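PDB 6DHT: xyloglucan-specific endo-beta-1,4-glucanase BoGH9A from Bacteroides ovatus, which hydrolyses internal beta-1,4-glucosidic linkages in the backbone of xyloglucan, releasing xyloglucan oligosaccharides. Local coordinates for residues A[114-119]-A[203-208]; A[164-169]-A[215-220]; A[185-190]-A[276-281]; A[209-214]-A[283-288]. All coordinates share one frame; numbering follows the deposited sequence.

Contact 1. Residues A[114-119]-A[203-208]; sequences SFYYQR and NIPESN. With CA (calcium ion), chain D.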
# COMPACT_ATOMS: atom_id res chain seq x y z
N SER A 114 -5.50 -9.71 -1.31
CA SER A 114 -5.45 -9.63 0.15
C SER A 114 -6.63 -8.84 0.70
O SER A 114 -7.14 -9.14 1.79
CB SER A 114 -4.14 -8.98 0.60
OG SER A 114 -4.12 -7.57 0.38
N PHE A 115 -7.08 -7.82 -0.04
CA PHE A 115 -8.19 -6.99 0.39
C PHE A 115 -9.49 -7.80 0.46
O PHE A 115 -10.31 -7.60 1.38
CB PHE A 115 -8.36 -5.80 -0.55
CG PHE A 115 -7.26 -4.78 -0.40
CD1 PHE A 115 -6.06 -4.91 -1.09
CD2 PHE A 115 -7.43 -3.69 0.46
CE1 PHE A 115 -5.03 -3.98 -0.90
CE2 PHE A 115 -6.41 -2.76 0.63
CZ PHE A 115 -5.21 -2.92 -0.04
N TYR A 116 -9.67 -8.72 -0.48
CA TYR A 116 -10.81 -9.63 -0.45
C TYR A 116 -10.84 -10.43 0.86
O TYR A 116 -11.87 -10.53 1.52
CB TYR A 116 -10.82 -10.54 -1.69
CG TYR A 116 -11.73 -11.74 -1.51
CD1 TYR A 116 -13.11 -11.64 -1.69
CD2 TYR A 116 -11.21 -12.97 -1.15
CE1 TYR A 116 -13.93 -12.73 -1.50
CE2 TYR A 116 -12.03 -14.07 -0.97
CZ TYR A 116 -13.39 -13.94 -1.16
OH TYR A 116 -14.23 -15.03 -0.97
N TYR A 117 -9.68 -10.96 1.28
CA TYR A 117 -9.61 -11.69 2.53
C TYR A 117 -9.94 -10.80 3.74
O TYR A 117 -10.43 -11.29 4.77
CB TYR A 117 -8.24 -12.33 2.69
CG TYR A 117 -8.01 -13.49 1.75
CD1 TYR A 117 -8.64 -14.71 1.96
CD2 TYR A 117 -7.12 -13.38 0.69
CE1 TYR A 117 -8.41 -15.78 1.13
CE2 TYR A 117 -6.91 -14.43 -0.16
CZ TYR A 117 -7.55 -15.64 0.08
OH TYR A 117 -7.29 -16.69 -0.78
N GLN A 118 -9.68 -9.50 3.65
CA GLN A 118 -9.99 -8.58 4.73
C GLN A 118 -11.47 -8.15 4.81
O GLN A 118 -11.86 -7.35 5.69
CB GLN A 118 -9.14 -7.32 4.63
CG GLN A 118 -7.63 -7.50 4.79
CD GLN A 118 -7.21 -7.86 6.20
OE1 GLN A 118 -6.95 -9.02 6.50
NE2 GLN A 118 -7.09 -6.85 7.05
N ARG A 119 -12.30 -8.62 3.88
CA ARG A 119 -13.67 -8.12 3.82
C ARG A 119 -14.49 -8.58 5.00
O ARG A 119 -14.40 -9.73 5.41
CB ARG A 119 -14.38 -8.63 2.57
CG ARG A 119 -13.94 -7.97 1.26
CD ARG A 119 -14.85 -8.40 0.15
NE ARG A 119 -14.34 -8.03 -1.17
CZ ARG A 119 -14.96 -8.33 -2.30
NH1 ARG A 119 -16.11 -8.99 -2.25
NH2 ARG A 119 -14.44 -7.98 -3.48
N ASN A 203 -10.03 -13.68 -9.38
CA ASN A 203 -10.95 -14.66 -8.83
C ASN A 203 -11.57 -14.21 -7.51
O ASN A 203 -11.40 -14.83 -6.46
CB ASN A 203 -10.27 -16.03 -8.68
CG ASN A 203 -11.24 -17.11 -8.25
OD1 ASN A 203 -12.43 -17.06 -8.58
ND2 ASN A 203 -10.76 -18.08 -7.50
N ILE A 204 -12.27 -13.08 -7.59
CA ILE A 204 -13.15 -12.60 -6.54
C ILE A 204 -14.59 -12.75 -7.03
O ILE A 204 -14.82 -13.02 -8.21
CB ILE A 204 -12.85 -11.12 -6.17
CG1 ILE A 204 -12.85 -10.22 -7.42
CG2 ILE A 204 -11.52 -11.03 -5.45
CD1 ILE A 204 -12.78 -8.74 -7.12
N PRO A 205 -15.58 -12.60 -6.14
CA PRO A 205 -16.96 -12.81 -6.57
C PRO A 205 -17.36 -11.92 -7.76
O PRO A 205 -18.23 -12.29 -8.55
CB PRO A 205 -17.77 -12.49 -5.31
CG PRO A 205 -16.84 -12.82 -4.20
CD PRO A 205 -15.49 -12.39 -4.69
N GLU A 206 -16.67 -10.79 -7.90
CA GLU A 206 -17.01 -9.80 -8.92
C GLU A 206 -16.16 -9.97 -10.19
O GLU A 206 -16.17 -9.08 -11.06
CB GLU A 206 -16.89 -8.38 -8.36
CG GLU A 206 -17.69 -8.14 -7.06
CD GLU A 206 -17.04 -8.69 -5.78
OE1 GLU A 206 -15.87 -9.14 -5.81
OE2 GLU A 206 -17.73 -8.66 -4.72
N SER A 207 -15.45 -11.08 -10.31
CA SER A 207 -14.55 -11.27 -11.45
C SER A 207 -15.27 -11.48 -12.78
O SER A 207 -14.64 -11.36 -13.83
CB SER A 207 -13.57 -12.42 -11.23
OG SER A 207 -12.57 -12.06 -10.27
N ASN A 208 -16.56 -11.78 -12.76
CA ASN A 208 -17.28 -12.02 -14.02
C ASN A 208 -18.26 -10.92 -14.40
O ASN A 208 -19.08 -11.10 -15.30
CB ASN A 208 -17.96 -13.39 -14.00
CG ASN A 208 -16.95 -14.53 -13.99
OD1 ASN A 208 -17.06 -15.46 -13.19
ND2 ASN A 208 -15.94 -14.45 -14.85
CA CA D . -14.97 -7.35 -12.13
O HOH W 1 -14.79 -8.46 -14.21

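Contact 2. Residues A[164-169]-A[215-220]; sequences KGWYDA and LDEMQF. With CA (calcium ion), chain D.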
# COMPACT_ATOMS: atom_id res chain seq x y z
N LYS A 164 -20.07 -3.73 5.60
CA LYS A 164 -19.08 -3.90 4.53
C LYS A 164 -17.80 -3.19 4.92
O LYS A 164 -17.58 -2.85 6.08
CB LYS A 164 -19.61 -3.47 3.16
CG LYS A 164 -20.86 -4.25 2.74
CD LYS A 164 -21.47 -3.69 1.48
CE LYS A 164 -20.62 -3.98 0.28
NZ LYS A 164 -21.35 -3.56 -0.95
N GLY A 165 -16.93 -2.96 3.95
CA GLY A 165 -15.60 -2.46 4.27
C GLY A 165 -14.63 -3.54 4.72
O GLY A 165 -15.01 -4.67 5.03
N TRP A 166 -13.36 -3.16 4.76
CA TRP A 166 -12.30 -4.09 5.15
C TRP A 166 -11.91 -3.96 6.62
O TRP A 166 -11.89 -2.87 7.16
CB TRP A 166 -11.01 -3.83 4.35
CG TRP A 166 -11.16 -3.79 2.86
CD1 TRP A 166 -11.65 -4.77 2.05
CD2 TRP A 166 -10.77 -2.71 2.00
NE1 TRP A 166 -11.60 -4.36 0.73
CE2 TRP A 166 -11.06 -3.10 0.68
CE3 TRP A 166 -10.21 -1.45 2.23
CZ2 TRP A 166 -10.79 -2.28 -0.41
CZ3 TRP A 166 -9.93 -0.65 1.14
CH2 TRP A 166 -10.21 -1.06 -0.15
N TYR A 167 -11.49 -5.07 7.23
CA TYR A 167 -10.69 -4.98 8.43
C TYR A 167 -9.42 -4.19 8.09
O TYR A 167 -8.80 -4.40 7.04
CB TYR A 167 -10.28 -6.35 8.92
CG TYR A 167 -11.40 -7.27 9.32
CD1 TYR A 167 -12.37 -6.87 10.23
CD2 TYR A 167 -11.48 -8.57 8.80
CE1 TYR A 167 -13.38 -7.73 10.60
CE2 TYR A 167 -12.50 -9.42 9.16
CZ TYR A 167 -13.43 -8.99 10.07
OH TYR A 167 -14.46 -9.83 10.44
N ASP A 168 -9.00 -3.29 8.97
CA ASP A 168 -7.86 -2.44 8.68
C ASP A 168 -6.54 -3.18 8.53
O ASP A 168 -5.69 -2.80 7.71
CB ASP A 168 -7.68 -1.42 9.79
CG ASP A 168 -6.82 -0.25 9.39
OD1 ASP A 168 -7.10 0.38 8.35
OD2 ASP A 168 -5.88 0.06 10.13
N ALA A 169 -6.29 -4.19 9.37
CA ALA A 169 -4.94 -4.63 9.56
C ALA A 169 -4.93 -5.93 10.35
O ALA A 169 -5.72 -6.82 10.07
CB ALA A 169 -4.17 -3.53 10.29
N LEU A 215 -11.47 -2.04 -9.13
CA LEU A 215 -12.54 -1.14 -8.75
C LEU A 215 -13.64 -1.87 -7.98
O LEU A 215 -14.19 -1.31 -7.04
CB LEU A 215 -13.15 -0.47 -9.97
CG LEU A 215 -12.25 0.51 -10.71
CD1 LEU A 215 -13.03 1.21 -11.84
CD2 LEU A 215 -11.60 1.55 -9.79
N ASP A 216 -13.94 -3.12 -8.34
CA ASP A 216 -14.88 -3.90 -7.51
C ASP A 216 -14.41 -3.95 -6.06
O ASP A 216 -15.20 -3.77 -5.11
CB ASP A 216 -15.05 -5.32 -8.00
CG ASP A 216 -15.74 -5.41 -9.35
OD1 ASP A 216 -16.82 -4.81 -9.55
OD2 ASP A 216 -15.17 -6.11 -10.21
N GLU A 217 -13.13 -4.22 -5.89
CA GLU A 217 -12.61 -4.33 -4.54
C GLU A 217 -12.70 -3.00 -3.79
O GLU A 217 -13.16 -2.96 -2.64
CB GLU A 217 -11.17 -4.86 -4.53
CG GLU A 217 -10.69 -5.27 -3.12
CD GLU A 217 -11.55 -6.39 -2.54
OE1 GLU A 217 -11.71 -7.43 -3.22
OE2 GLU A 217 -12.11 -6.21 -1.42
N MET A 218 -12.29 -1.91 -4.44
CA MET A 218 -12.38 -0.63 -3.81
C MET A 218 -13.81 -0.36 -3.41
O MET A 218 -14.06 0.17 -2.33
CB MET A 218 -11.87 0.51 -4.72
CG MET A 218 -10.46 0.35 -5.29
SD MET A 218 -9.14 0.18 -4.07
CE MET A 218 -8.93 -1.59 -4.06
N GLN A 219 -14.76 -0.68 -4.29
CA GLN A 219 -16.15 -0.35 -4.02
C GLN A 219 -16.67 -1.04 -2.78
O GLN A 219 -17.53 -0.50 -2.07
CB GLN A 219 -17.03 -0.70 -5.22
CG GLN A 219 -18.07 0.39 -5.57
CD GLN A 219 -19.26 0.49 -4.61
OE1 GLN A 219 -19.86 -0.52 -4.21
NE2 GLN A 219 -19.60 1.71 -4.23
N PHE A 220 -16.13 -2.22 -2.48
CA PHE A 220 -16.57 -2.94 -1.29
C PHE A 220 -16.35 -2.09 -0.05
O PHE A 220 -17.14 -2.13 0.90
CB PHE A 220 -15.87 -4.27 -1.12
CG PHE A 220 -16.56 -5.14 -0.12
CD1 PHE A 220 -17.64 -5.92 -0.51
CD2 PHE A 220 -16.19 -5.12 1.21
CE1 PHE A 220 -18.31 -6.71 0.42
CE2 PHE A 220 -16.87 -5.92 2.14
CZ PHE A 220 -17.94 -6.69 1.73
CA CA D . -14.97 -7.35 -12.13
O HOH W 2 -19.49 -3.11 -3.17
O HOH W 1 -14.79 -8.46 -14.21

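Contact 3. Residues A[185-190]-A[276-281]; sequences LMQSIY and AQSSRL. With EDO (1,2-ethanediol), chain I.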
# COMPACT_ATOMS: atom_id res chain seq x y z
N LEU A 185 -4.55 5.83 -3.03
CA LEU A 185 -3.26 5.44 -3.60
C LEU A 185 -3.47 4.41 -4.71
O LEU A 185 -2.91 4.58 -5.81
CB LEU A 185 -2.35 4.88 -2.50
CG LEU A 185 -0.99 4.38 -3.00
CD1 LEU A 185 -0.20 5.48 -3.70
CD2 LEU A 185 -0.20 3.82 -1.83
N MET A 186 -4.26 3.37 -4.47
CA MET A 186 -4.44 2.33 -5.46
C MET A 186 -5.13 2.89 -6.70
O MET A 186 -4.78 2.54 -7.83
CB MET A 186 -5.16 1.11 -4.90
CG MET A 186 -4.32 0.37 -3.88
SD MET A 186 -5.09 -1.10 -3.22
CE MET A 186 -6.24 -0.40 -2.08
N GLN A 187 -6.10 3.76 -6.49
CA GLN A 187 -6.82 4.38 -7.61
C GLN A 187 -5.97 5.41 -8.35
O GLN A 187 -6.25 5.73 -9.52
CB GLN A 187 -8.18 4.96 -7.13
CG GLN A 187 -9.16 3.83 -6.84
CD GLN A 187 -10.61 4.22 -6.55
OE1 GLN A 187 -11.47 3.34 -6.64
NE2 GLN A 187 -10.87 5.45 -6.17
N SER A 188 -4.92 5.94 -7.73
CA SER A 188 -3.96 6.79 -8.46
C SER A 188 -3.24 5.92 -9.50
O SER A 188 -3.12 6.29 -10.67
CB SER A 188 -2.93 7.41 -7.51
OG SER A 188 -3.54 8.26 -6.55
N ILE A 189 -2.78 4.73 -9.11
CA ILE A 189 -2.06 3.88 -10.05
C ILE A 189 -3.03 3.29 -11.09
O ILE A 189 -2.69 3.17 -12.29
CB ILE A 189 -1.23 2.79 -9.28
CG1 ILE A 189 0.13 3.37 -8.80
CG2 ILE A 189 -0.94 1.56 -10.11
CD1 ILE A 189 0.06 4.48 -7.87
N TYR A 190 -4.24 2.96 -10.66
CA TYR A 190 -5.28 2.50 -11.59
C TYR A 190 -5.43 3.44 -12.81
O TYR A 190 -5.50 2.99 -13.96
CB TYR A 190 -6.62 2.38 -10.85
CG TYR A 190 -7.75 2.09 -11.79
CD1 TYR A 190 -8.01 0.79 -12.21
CD2 TYR A 190 -8.56 3.12 -12.27
CE1 TYR A 190 -9.02 0.53 -13.15
CE2 TYR A 190 -9.54 2.87 -13.15
CZ TYR A 190 -9.79 1.58 -13.57
OH TYR A 190 -10.81 1.39 -14.50
N ALA A 276 -14.63 11.98 -4.48
CA ALA A 276 -14.50 12.78 -5.69
C ALA A 276 -13.70 12.01 -6.77
O ALA A 276 -14.10 11.96 -7.95
CB ALA A 276 -13.84 14.10 -5.37
N GLN A 277 -12.57 11.41 -6.37
CA GLN A 277 -11.80 10.56 -7.26
C GLN A 277 -12.67 9.43 -7.81
O GLN A 277 -12.72 9.19 -9.01
CB GLN A 277 -10.63 9.96 -6.46
CG GLN A 277 -9.57 9.19 -7.26
CD GLN A 277 -8.64 8.40 -6.37
OE1 GLN A 277 -9.08 7.68 -5.48
NE2 GLN A 277 -7.36 8.56 -6.59
N SER A 278 -13.32 8.69 -6.90
CA SER A 278 -14.13 7.54 -7.30
C SER A 278 -15.28 7.92 -8.24
O SER A 278 -15.67 7.13 -9.10
CB SER A 278 -14.68 6.82 -6.06
OG SER A 278 -13.59 6.38 -5.25
N SER A 279 -15.85 9.11 -8.04
CA SER A 279 -16.93 9.58 -8.90
C SER A 279 -16.51 9.51 -10.36
O SER A 279 -17.27 9.04 -11.21
CB SER A 279 -17.31 11.01 -8.53
OG SER A 279 -18.43 11.39 -9.30
N ARG A 280 -15.29 9.94 -10.66
CA ARG A 280 -14.80 9.91 -12.04
C ARG A 280 -14.58 8.49 -12.52
O ARG A 280 -14.92 8.12 -13.65
CB ARG A 280 -13.49 10.68 -12.18
CG ARG A 280 -13.54 12.11 -11.73
CD ARG A 280 -12.28 12.89 -12.14
NE ARG A 280 -11.02 12.29 -11.69
CZ ARG A 280 -10.44 12.52 -10.52
NH1 ARG A 280 -11.00 13.34 -9.65
NH2 ARG A 280 -9.29 11.92 -10.21
N LEU A 281 -13.97 7.67 -11.67
CA LEU A 281 -13.57 6.34 -12.11
C LEU A 281 -14.72 5.39 -12.31
O LEU A 281 -14.60 4.43 -13.06
CB LEU A 281 -12.57 5.71 -11.13
CG LEU A 281 -11.31 6.52 -10.84
CD1 LEU A 281 -10.39 5.71 -9.92
CD2 LEU A 281 -10.62 7.04 -12.04
C1 EDO I . -11.40 6.94 -15.34
O1 EDO I . -11.84 8.26 -14.97
C2 EDO I . -9.98 7.06 -15.89
O2 EDO I . -9.25 8.03 -15.12
O HOH W 3 -12.31 3.77 -14.79

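Contact 4. Residues A[209-214]-A[283-288]; sequences NHTPDL and ASYEED. With CA (calcium ion), chain D; EDO (1,2-ethanediol), chain H.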
# COMPACT_ATOMS: atom_id res chain seq x y z
N ASN A 209 -18.17 -9.77 -13.74
CA ASN A 209 -19.00 -8.64 -14.12
C ASN A 209 -18.29 -7.78 -15.17
O ASN A 209 -17.31 -8.22 -15.76
CB ASN A 209 -19.44 -7.83 -12.90
CG ASN A 209 -18.30 -7.06 -12.24
OD1 ASN A 209 -17.20 -6.92 -12.79
ND2 ASN A 209 -18.59 -6.53 -11.07
N HIS A 210 -18.77 -6.56 -15.38
CA HIS A 210 -18.23 -5.68 -16.42
C HIS A 210 -17.31 -4.59 -15.91
O HIS A 210 -17.02 -3.62 -16.62
CB HIS A 210 -19.39 -5.04 -17.21
CG HIS A 210 -20.10 -6.00 -18.11
ND1 HIS A 210 -20.86 -7.05 -17.63
CD2 HIS A 210 -20.16 -6.08 -19.46
CE1 HIS A 210 -21.36 -7.73 -18.65
NE2 HIS A 210 -20.95 -7.16 -19.77
N THR A 211 -16.83 -4.75 -14.67
CA THR A 211 -16.07 -3.71 -13.99
C THR A 211 -14.67 -4.27 -13.67
O THR A 211 -14.56 -5.44 -13.29
CB THR A 211 -16.76 -3.29 -12.72
OG1 THR A 211 -18.09 -2.84 -13.04
CG2 THR A 211 -16.03 -2.14 -12.07
N PRO A 212 -13.62 -3.46 -13.87
CA PRO A 212 -12.29 -3.93 -13.43
C PRO A 212 -12.29 -4.34 -11.97
O PRO A 212 -12.83 -3.65 -11.09
CB PRO A 212 -11.40 -2.70 -13.66
CG PRO A 212 -12.08 -1.96 -14.81
CD PRO A 212 -13.55 -2.12 -14.49
N ASP A 213 -11.68 -5.48 -11.73
CA ASP A 213 -11.68 -6.11 -10.41
C ASP A 213 -11.08 -5.21 -9.33
O ASP A 213 -11.57 -5.24 -8.20
CB ASP A 213 -10.97 -7.47 -10.42
CG ASP A 213 -11.79 -8.58 -11.04
OD1 ASP A 213 -12.91 -8.32 -11.52
OD2 ASP A 213 -11.29 -9.72 -11.06
N LEU A 214 -10.05 -4.43 -9.64
CA LEU A 214 -9.53 -3.47 -8.67
C LEU A 214 -10.64 -2.54 -8.20
O LEU A 214 -10.75 -2.28 -7.00
CB LEU A 214 -8.33 -2.68 -9.19
CG LEU A 214 -7.73 -1.68 -8.20
CD1 LEU A 214 -6.22 -1.58 -8.48
CD2 LEU A 214 -8.36 -0.33 -8.26
N ALA A 283 -17.78 6.36 -13.30
CA ALA A 283 -18.74 6.95 -14.27
C ALA A 283 -19.10 5.99 -15.40
O ALA A 283 -20.26 5.97 -15.84
CB ALA A 283 -18.17 8.22 -14.84
N SER A 284 -18.13 5.20 -15.85
CA SER A 284 -18.34 4.21 -16.90
C SER A 284 -19.00 2.92 -16.45
O SER A 284 -19.29 2.07 -17.30
CB SER A 284 -17.00 3.84 -17.55
OG SER A 284 -16.44 4.97 -18.20
N TYR A 285 -19.24 2.75 -15.15
CA TYR A 285 -19.69 1.46 -14.62
C TYR A 285 -21.04 1.57 -13.91
O TYR A 285 -21.27 1.00 -12.85
CB TYR A 285 -18.57 0.85 -13.73
CG TYR A 285 -17.27 0.75 -14.50
CD1 TYR A 285 -17.13 -0.18 -15.53
CD2 TYR A 285 -16.21 1.60 -14.24
CE1 TYR A 285 -15.97 -0.26 -16.26
CE2 TYR A 285 -15.03 1.53 -14.97
CZ TYR A 285 -14.92 0.59 -15.98
OH TYR A 285 -13.77 0.50 -16.73
N GLU A 286 -21.95 2.29 -14.56
CA GLU A 286 -23.31 2.42 -14.08
C GLU A 286 -24.03 1.08 -14.13
O GLU A 286 -24.95 0.85 -13.33
CB GLU A 286 -24.05 3.45 -14.93
CG GLU A 286 -23.62 4.88 -14.64
CD GLU A 286 -24.08 5.36 -13.27
OE1 GLU A 286 -25.14 4.89 -12.77
OE2 GLU A 286 -23.38 6.23 -12.69
N GLU A 287 -23.62 0.19 -15.01
CA GLU A 287 -24.24 -1.12 -15.10
C GLU A 287 -24.11 -1.90 -13.81
O GLU A 287 -25.09 -2.43 -13.28
CB GLU A 287 -23.66 -1.92 -16.27
CG GLU A 287 -24.19 -3.34 -16.36
CD GLU A 287 -23.67 -4.10 -17.57
OE1 GLU A 287 -22.70 -3.63 -18.21
OE2 GLU A 287 -24.24 -5.16 -17.89
N ASP A 288 -22.89 -1.97 -13.29
CA ASP A 288 -22.64 -2.74 -12.08
C ASP A 288 -22.78 -1.90 -10.82
O ASP A 288 -23.06 -2.43 -9.74
CB ASP A 288 -21.23 -3.34 -12.16
CG ASP A 288 -21.12 -4.47 -13.18
OD1 ASP A 288 -22.12 -5.18 -13.45
OD2 ASP A 288 -20.03 -4.64 -13.75
CA CA D . -14.97 -7.35 -12.13
C1 EDO H . -13.95 -6.40 -17.97
O1 EDO H . -14.69 -6.75 -16.80
C2 EDO H . -13.52 -4.95 -17.83
O2 EDO H . -12.67 -4.86 -16.69
O HOH W 1 -14.79 -8.46 -14.21
O HOH W 4 -21.97 -7.33 -15.13

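Contact 1. Residues A[114-119]-A[203-208]
R119 and E206 meet tip to tip in a salt bridge. The guanidinium grips the carboxylate end-on with two nitrogens. NH1 of R119 reaches OE2 of E206 at 3.0 Å, on the syn side of that oxygen. NH2 of R119 meets OE1 of E206, also at 3.0 Å, from above the carboxylate plane. The two flat groups are turned 52° apart. The R119 chain is extended from CG to NE, while E206 bends at chi2 (78°), turning CD toward R119. NH2 of R119 also forms a salt bridge with E217, so the arginine joins two acids. An alanine in place of R119 would probably leave the carboxylates of E206 and E217 without their shared positive partner.

On the apolar side, CB of Y116 packs on CG2 of I204 at 3.9 Å, and CE1 of its ring touches CD of P205 at 3.6 Å. CD1 of Y116 lies over the R119 guanidinium.

The backbone O of E206 binds the calcium ion at 2.4 Å. The contact thus ties the C-terminal end of helix 105-117 to the calcium loop between helices 194-199 and 213-226, with Y128 of helix 126-129 packing against Y116 and P205.

Contact 2. Residues A[164-169]-A[215-220]
NE1 of W166 donates to OE2 of E217 at 2.9 Å. The bond is nearly straight (165°). The oxygen lies in the plane of the indole, at its edge, and uses its anti lone pair. The carboxylate is turned 31° from the ring. CG of E217, anti to the backbone N (chi1 -168°), sits beside the indole near CZ2. The other oxygen of E217, OE1, forms a salt bridge with R119, so the buried acid has partners on both oxygens.

The six-membered ring of the indole packs on M218, with CH2 of W166 4.1 Å from CE of M218. One residue earlier in the loop, the backbone N of G165 donates to the backbone O of F220 at 3.2 Å. The G165 carbonyl O lies at the edge of the F220 ring.

CE of K164 lies over one face of the F220 ring, offset toward the rim, in a CH-pi contact, 3.9 Å from the ring centroid. NZ of K164 forms a salt bridge with D223, and a water links NZ to OE1 of Q219.

D216, on the same helix, gives OD2 to the calcium ion at 2.3 Å. The loop 164-169 leads into D171, the predicted nucleophile of this glycosyl hydrolase family 9 domain. Helix 213-226 therefore packs against a loop close to the probable active site and also carries a calcium ligand.

Contact 3. Residues A[185-190]-A[276-281]
Q187 reaches from its helix toward Q277, S278 and L281. Its CB sits 3.6 Å from CD1 of L281 and 3.3 Å from OE1 of Q277. CG of Q187 also rests against CD1 of L281, and so does CD. The chain is extended beyond CG (chi2 -171°), which carries CD away from its own helix. OE1 of Q187 turns to helix 213-226 and packs against M218 and L215. NE2 of Q187 donates to OG of S278 at 3.0 Å, almost straight. NE2 of Q187 also donates to OE1 of Q277 at 2.9 Å, from above the plane of the acceptor carbonyl. Both acceptors lie close to the plane of the Q187 amide. The two bonds would therefore hold that amide against rotation. The two glutamine amides are turned 65° from each other.

Each acceptor side chain has a further anchor. OG of S278 bonds to the backbone O of V274, and NE2 of Q277 bonds to the backbone O of G184.

L281 also touches Y190, with CD1 of L281 3.9 Å from CD2 of Y190. A water joins OH of Y190 to the backbone O of L281.

The axes of the two helical segments come within 10.9 Å at an angle of 35°. Helices packed side by side in this way build the (alpha/alpha)6 barrel of glycosyl hydrolase family 9; here Q187 adds two hydrogen bonds to the packing.

Contact 4. Residues A[209-214]-A[283-288]
This partly buried contact joins the calcium-binding loop leading into helix 213-226 to the loop between helices 265-281 and 292-309. Two donors share OD2 of D288: OG1 of T211 at 2.7 Å, on its anti lone pair, and the backbone N of H210 at 2.8 Å, on its syn lone pair. The D288 carboxylate also stacks on the N209 amide, with the planes 20° apart. A water bridges OD1 of D288 and ND1 of H210. OE1 of E287 lies over one face of the H210 ring.

CG2 of T211 lies over one face of the Y285 ring, 4.2 Å from the ring centroid, in a CH-pi contact. CD of P212 touches CZ of Y285 at 3.4 Å.

An alanine in place of D288 would probably leave the T211 hydroxyl and the H210 N-H without their acceptor.

The loop 209-214 also binds the calcium ion: N209 through OD1 (2.4 Å), T211 through its backbone O and D213 through OD1. OD1 of N209 also accepts from T211 N in an Asx turn. D288 bonds to T211 and stacks on N209, both calcium ligands, consistent with a second-shell role; its likely negative charge would add to the field around the ion.

In the fold
All four contacts lie within the glycosyl hydrolase family 9 domain. Contacts 1, 2 and 4 share one calcium ion, which takes ligands from 203-208, 209-214 and 215-220. These three segments run without a gap from the loop before helix 213-226 into that helix. Their partners come from three separate parts of the chain. Contact 2 crosses contacts 1 and 4, contact 3 crosses the other three, and contact 1 closes before contact 4 opens. Centres of contacts 1 and 2 are about 9 Å apart; those of contacts 1 and 3 are about 18 Å apart. Contact 3 binds no calcium, but its helix 176-192 packs on helix 213-226. The calcium region therefore joins distant parts of the catalytic domain.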